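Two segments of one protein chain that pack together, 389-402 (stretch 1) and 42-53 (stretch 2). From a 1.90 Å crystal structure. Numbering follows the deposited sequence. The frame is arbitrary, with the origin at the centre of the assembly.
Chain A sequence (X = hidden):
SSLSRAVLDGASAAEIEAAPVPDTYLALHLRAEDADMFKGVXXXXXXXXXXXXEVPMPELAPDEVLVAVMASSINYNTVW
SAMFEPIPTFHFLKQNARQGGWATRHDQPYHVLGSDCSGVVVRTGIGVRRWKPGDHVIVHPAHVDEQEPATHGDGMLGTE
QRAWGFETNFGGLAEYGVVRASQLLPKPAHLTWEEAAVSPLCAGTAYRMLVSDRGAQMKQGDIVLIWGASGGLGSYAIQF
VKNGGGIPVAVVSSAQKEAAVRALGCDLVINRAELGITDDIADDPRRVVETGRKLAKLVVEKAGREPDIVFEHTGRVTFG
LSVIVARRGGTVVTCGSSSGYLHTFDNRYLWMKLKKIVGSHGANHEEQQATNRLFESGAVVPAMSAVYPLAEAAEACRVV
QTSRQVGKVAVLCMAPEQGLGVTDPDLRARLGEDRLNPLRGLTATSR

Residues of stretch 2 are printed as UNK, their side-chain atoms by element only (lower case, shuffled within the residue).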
# COMPACT_ATOMS: atom_id res chain seq x y z
N PRO A 389 39.26 -18.24 8.52
CA PRO A 389 39.05 -19.54 7.94
C PRO A 389 38.00 -20.29 8.75
O PRO A 389 37.76 -19.97 9.93
CB PRO A 389 40.39 -20.23 8.12
CG PRO A 389 40.97 -19.59 9.33
CD PRO A 389 40.56 -18.15 9.22
N LEU A 390 37.38 -21.27 8.11
CA LEU A 390 36.45 -22.14 8.81
C LEU A 390 37.08 -22.69 10.09
O LEU A 390 36.41 -22.77 11.12
CB LEU A 390 35.95 -23.27 7.89
CG LEU A 390 34.77 -24.05 8.48
CD1 LEU A 390 33.60 -23.14 8.90
CD2 LEU A 390 34.33 -25.11 7.52
N ALA A 391 38.36 -23.05 10.02
CA ALA A 391 39.14 -23.52 11.18
C ALA A 391 38.93 -22.63 12.40
O ALA A 391 38.90 -23.11 13.54
CB ALA A 391 40.62 -23.57 10.83
N GLU A 392 38.77 -21.34 12.14
CA GLU A 392 38.63 -20.37 13.21
C GLU A 392 37.25 -19.76 13.28
O GLU A 392 37.09 -18.67 13.81
CB GLU A 392 39.68 -19.27 13.04
CG GLU A 392 41.10 -19.79 13.05
CD GLU A 392 42.10 -18.74 12.57
OE1 GLU A 392 41.90 -17.55 12.89
OE2 GLU A 392 43.06 -19.12 11.86
N ALA A 393 36.25 -20.47 12.75
CA ALA A 393 34.87 -19.95 12.73
C ALA A 393 34.32 -19.74 14.13
O ALA A 393 33.55 -18.81 14.37
CB ALA A 393 33.96 -20.88 11.93
N ALA A 394 34.74 -20.58 15.08
CA ALA A 394 34.33 -20.38 16.49
C ALA A 394 34.76 -19.00 17.02
O ALA A 394 33.99 -18.29 17.66
CB ALA A 394 34.89 -21.49 17.36
N GLU A 395 36.00 -18.63 16.72
CA GLU A 395 36.55 -17.34 17.11
C GLU A 395 35.80 -16.24 16.41
O GLU A 395 35.40 -15.26 17.03
CB GLU A 395 38.03 -17.26 16.74
CG GLU A 395 38.72 -15.96 17.12
CD GLU A 395 38.61 -15.66 18.60
OE1 GLU A 395 38.53 -16.60 19.43
OE2 GLU A 395 38.58 -14.46 18.94
N ALA A 396 35.58 -16.42 15.11
CA ALA A 396 34.81 -15.46 14.33
C ALA A 396 33.48 -15.22 15.01
O ALA A 396 33.07 -14.08 15.21
CB ALA A 396 34.61 -15.96 12.91
N CYS A 397 32.82 -16.30 15.40
CA CYS A 397 31.56 -16.24 16.12
C CYS A 397 31.68 -15.51 17.46
O CYS A 397 30.88 -14.62 17.77
CB CYS A 397 31.04 -17.65 16.35
SG CYS A 397 29.30 -17.69 16.64
N ARG A 398 32.71 -15.87 18.22
CA ARG A 398 33.01 -15.20 19.47
C ARG A 398 33.22 -13.71 19.23
O ARG A 398 32.76 -12.88 20.01
CB ARG A 398 34.28 -15.81 20.08
CG ARG A 398 34.71 -15.22 21.41
CD ARG A 398 33.68 -15.49 22.48
NE ARG A 398 34.16 -15.13 23.80
CZ ARG A 398 33.39 -15.01 24.88
NH1 ARG A 398 32.08 -15.22 24.79
NH2 ARG A 398 33.93 -14.68 26.04
N VAL A 399 33.92 -13.36 18.17
CA VAL A 399 34.14 -11.96 17.84
C VAL A 399 32.81 -11.22 17.78
O VAL A 399 32.63 -10.20 18.43
CB VAL A 399 34.95 -11.79 16.53
CG1 VAL A 399 34.72 -10.40 15.93
CG2 VAL A 399 36.44 -12.05 16.77
N VAL A 400 31.88 -11.76 16.99
CA VAL A 400 30.55 -11.19 16.86
C VAL A 400 29.80 -11.22 18.18
O VAL A 400 29.18 -10.24 18.56
CB VAL A 400 29.73 -11.88 15.75
CG1 VAL A 400 28.25 -11.38 15.77
CG2 VAL A 400 30.38 -11.61 14.41
N GLN A 401 29.88 -12.35 18.88
CA GLN A 401 29.30 -12.43 20.21
C GLN A 401 29.77 -11.31 21.14
O GLN A 401 28.97 -10.73 21.86
CB GLN A 401 29.58 -13.78 20.86
CG GLN A 401 28.88 -13.91 22.21
CD GLN A 401 29.11 -15.25 22.84
OE1 GLN A 401 30.15 -15.84 22.66
NE2 GLN A 401 28.13 -15.72 23.59
N THR A 402 31.06 -11.02 21.10
CA THR A 402 31.64 -10.05 22.01
C THR A 402 31.63 -8.64 21.41
O THR A 402 32.25 -7.73 21.93
CB THR A 402 33.05 -10.47 22.43
OG1 THR A 402 33.83 -10.67 21.25
CG2 THR A 402 33.02 -11.77 23.21
N UNK A 42 26.78 -17.13 32.62
CA UNK A 42 26.64 -15.71 32.28
C UNK A 42 27.08 -15.39 30.86
O UNK A 42 26.28 -14.97 30.03
c UNK A 42 27.41 -14.85 33.28
N UNK A 43 28.37 -15.58 30.60
CA UNK A 43 28.93 -15.41 29.27
C UNK A 43 28.99 -16.78 28.60
O UNK A 43 29.90 -17.56 28.87
o UNK A 43 30.44 -14.96 26.95
o UNK A 43 32.30 -14.68 28.07
c UNK A 43 31.07 -14.80 28.02
c UNK A 43 30.31 -14.76 29.34
N UNK A 44 28.02 -17.05 27.74
CA UNK A 44 27.89 -18.35 27.07
C UNK A 44 28.79 -18.42 25.85
O UNK A 44 28.34 -18.30 24.70
c UNK A 44 25.50 -18.43 27.90
c UNK A 44 26.43 -18.60 26.70
c UNK A 44 23.19 -18.54 28.79
n UNK A 44 21.83 -19.05 28.50
c UNK A 44 24.06 -18.65 27.54
N UNK A 45 30.07 -18.60 26.13
CA UNK A 45 31.12 -18.58 25.13
C UNK A 45 30.82 -19.54 24.00
O UNK A 45 30.95 -20.77 24.17
o UNK A 45 33.47 -18.59 23.67
c UNK A 45 32.46 -18.94 25.81
o UNK A 45 34.81 -18.78 25.40
c UNK A 45 33.66 -18.75 24.89
N UNK A 46 30.44 -18.99 22.84
CA UNK A 46 30.08 -19.83 21.69
C UNK A 46 31.17 -20.82 21.36
O UNK A 46 30.92 -21.84 20.73
c UNK A 46 28.66 -18.09 20.62
c UNK A 46 29.81 -19.03 20.41
c UNK A 46 31.10 -18.33 19.91
N UNK A 47 32.40 -20.52 21.76
CA UNK A 47 33.51 -21.38 21.39
C UNK A 47 33.47 -22.66 22.21
O UNK A 47 34.14 -23.63 21.88
n UNK A 47 36.69 -17.07 24.42
n UNK A 47 36.04 -18.18 22.53
c UNK A 47 36.21 -18.64 21.15
n UNK A 47 38.05 -17.04 22.58
c UNK A 47 34.85 -20.68 21.59
c UNK A 47 36.93 -17.44 23.18
c UNK A 47 35.00 -19.45 20.72
N UNK A 48 32.68 -22.66 23.28
CA UNK A 48 32.54 -23.86 24.11
C UNK A 48 31.55 -24.86 23.51
O UNK A 48 31.61 -26.06 23.79
c UNK A 48 34.08 -21.77 28.40
n UNK A 48 35.39 -22.45 28.17
c UNK A 48 32.17 -23.49 25.54
c UNK A 48 32.93 -22.48 27.70
c UNK A 48 33.22 -22.66 26.23
N UNK A 49 30.66 -24.36 22.66
CA UNK A 49 29.63 -25.18 22.05
C UNK A 49 29.96 -25.53 20.61
O UNK A 49 29.72 -26.66 20.18
o UNK A 49 28.44 -23.23 21.42
c UNK A 49 28.30 -24.46 22.09
N UNK A 50 30.50 -24.57 19.87
CA UNK A 50 30.84 -24.78 18.47
C UNK A 50 31.82 -25.93 18.28
O UNK A 50 32.81 -26.03 19.01
c UNK A 50 31.39 -23.50 17.85
c UNK A 50 30.86 -21.14 17.13
c UNK A 50 30.28 -22.48 17.57
c UNK A 50 29.26 -23.00 16.54
N UNK A 51 31.51 -26.81 17.34
CA UNK A 51 32.36 -27.95 17.01
C UNK A 51 32.72 -27.83 15.55
O UNK A 51 31.92 -27.33 14.75
c UNK A 51 30.87 -29.43 18.54
c UNK A 51 31.65 -29.29 17.23
c UNK A 51 31.75 -29.38 22.17
n UNK A 51 31.13 -29.39 20.99
n UNK A 51 33.00 -29.80 22.28
c UNK A 51 31.74 -29.83 19.72
n UNK A 51 31.10 -28.95 23.25
N UNK A 52 33.93 -28.25 15.19
CA UNK A 52 34.28 -28.35 13.79
C UNK A 52 34.73 -29.77 13.52
O UNK A 52 35.72 -30.23 14.08
c UNK A 52 35.66 -27.26 11.91
c UNK A 52 34.48 -26.64 11.17
c UNK A 52 36.91 -26.40 11.71
c UNK A 52 35.38 -27.36 13.41
N UNK A 53 33.97 -30.45 12.66
CA UNK A 53 34.28 -31.82 12.31
C UNK A 53 33.37 -32.30 11.21
O UNK A 53 32.43 -31.59 10.78

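Position 42 carries a single side-chain carbon and touches nothing on stretch 1; one carbon means Ala42. Position 43 has two carbons, the second bearing two oxygens, a short carboxylate and therefore Asp43. Its oxygens meet the Arg398 guanidinium end-on: Arg398 NH1 donates to Asp43 OD1 at 2.7 Å (177°) and Arg398 NH2 to Asp43 OD2 at 2.6 Å (170°), a two-pronged salt bridge at the edge of the guanidinium.

Position 44 shows four carbons in a row ending in nitrogen, which is Lys44. Its CA-to-CB bond points away, and the contribution comes from the backbone: Gln401 NE2 donates to Lys44 O at 2.8 Å. Position 45 is another two-carbon carboxylate, Asp45. Asp45 OD1 lies over one face of the Arg398 guanidinium, 3.5 Å from Arg398 NE, so this salt bridge rests on charge alone, with no N-H aimed at the oxygen.

Position 46 has three carbons, branched at the first: Val46. The side chain is a knob among Ala394, Cys397, Arg398 and Gln401, with Val46 CG2 3.6 Å from Cys397 CB, while Val46 N donates to Gln401 OE1 at 3.2 Å.

At position 47, three carbons and a nitrogen lead to a carbon carrying two more nitrogens, the guanidinium of Arg47. Arg47 NH1 donates to Glu395 OE1 at 3.2 Å in a salt bridge. Asp45 OD1 accepts from Arg47 N at 2.9 Å, a capping bond, and from Arg47 NE at 2.8 Å.

Position 48, four carbons ending in nitrogen, is Lys48; position 49, one carbon then oxygen, is Ser49. Neither reaches stretch 1. Position 50 has four carbons forked at the second, hence Leu50, and Leu50 CD1 lies 3.6 Å from Cys397 CB. Position 51 repeats the guanidinium pattern, Arg51, pointing away. Position 52 is again four carbons forked at the second, Leu52; Leu52 CD1 packs 3.7 Å from Leu390 CG. Position 53 has no side-chain atoms: Gly53.

The contact, burying 644 Å² in total, joins apolar packing to a charged network. Val46 and Leu50 pack against the helix, and Leu52 extends the apolar surface to Leu390. Gln401 bonds to two backbone groups through its amide, fixing the chain beside Val46. The two arginines bring like charges close, Arg398 NE and Arg47 NH2 being 3.2 Å apart; both are donors, so no hydrogen bond joins them. Carboxylates offset that repulsion: Asp45 makes salt bridges with both guanidinium groups, Asp43 pairs with Arg398, and Glu395 pairs with Arg47.

Stretch 2 (42-53) ADKDVRKSLRLG
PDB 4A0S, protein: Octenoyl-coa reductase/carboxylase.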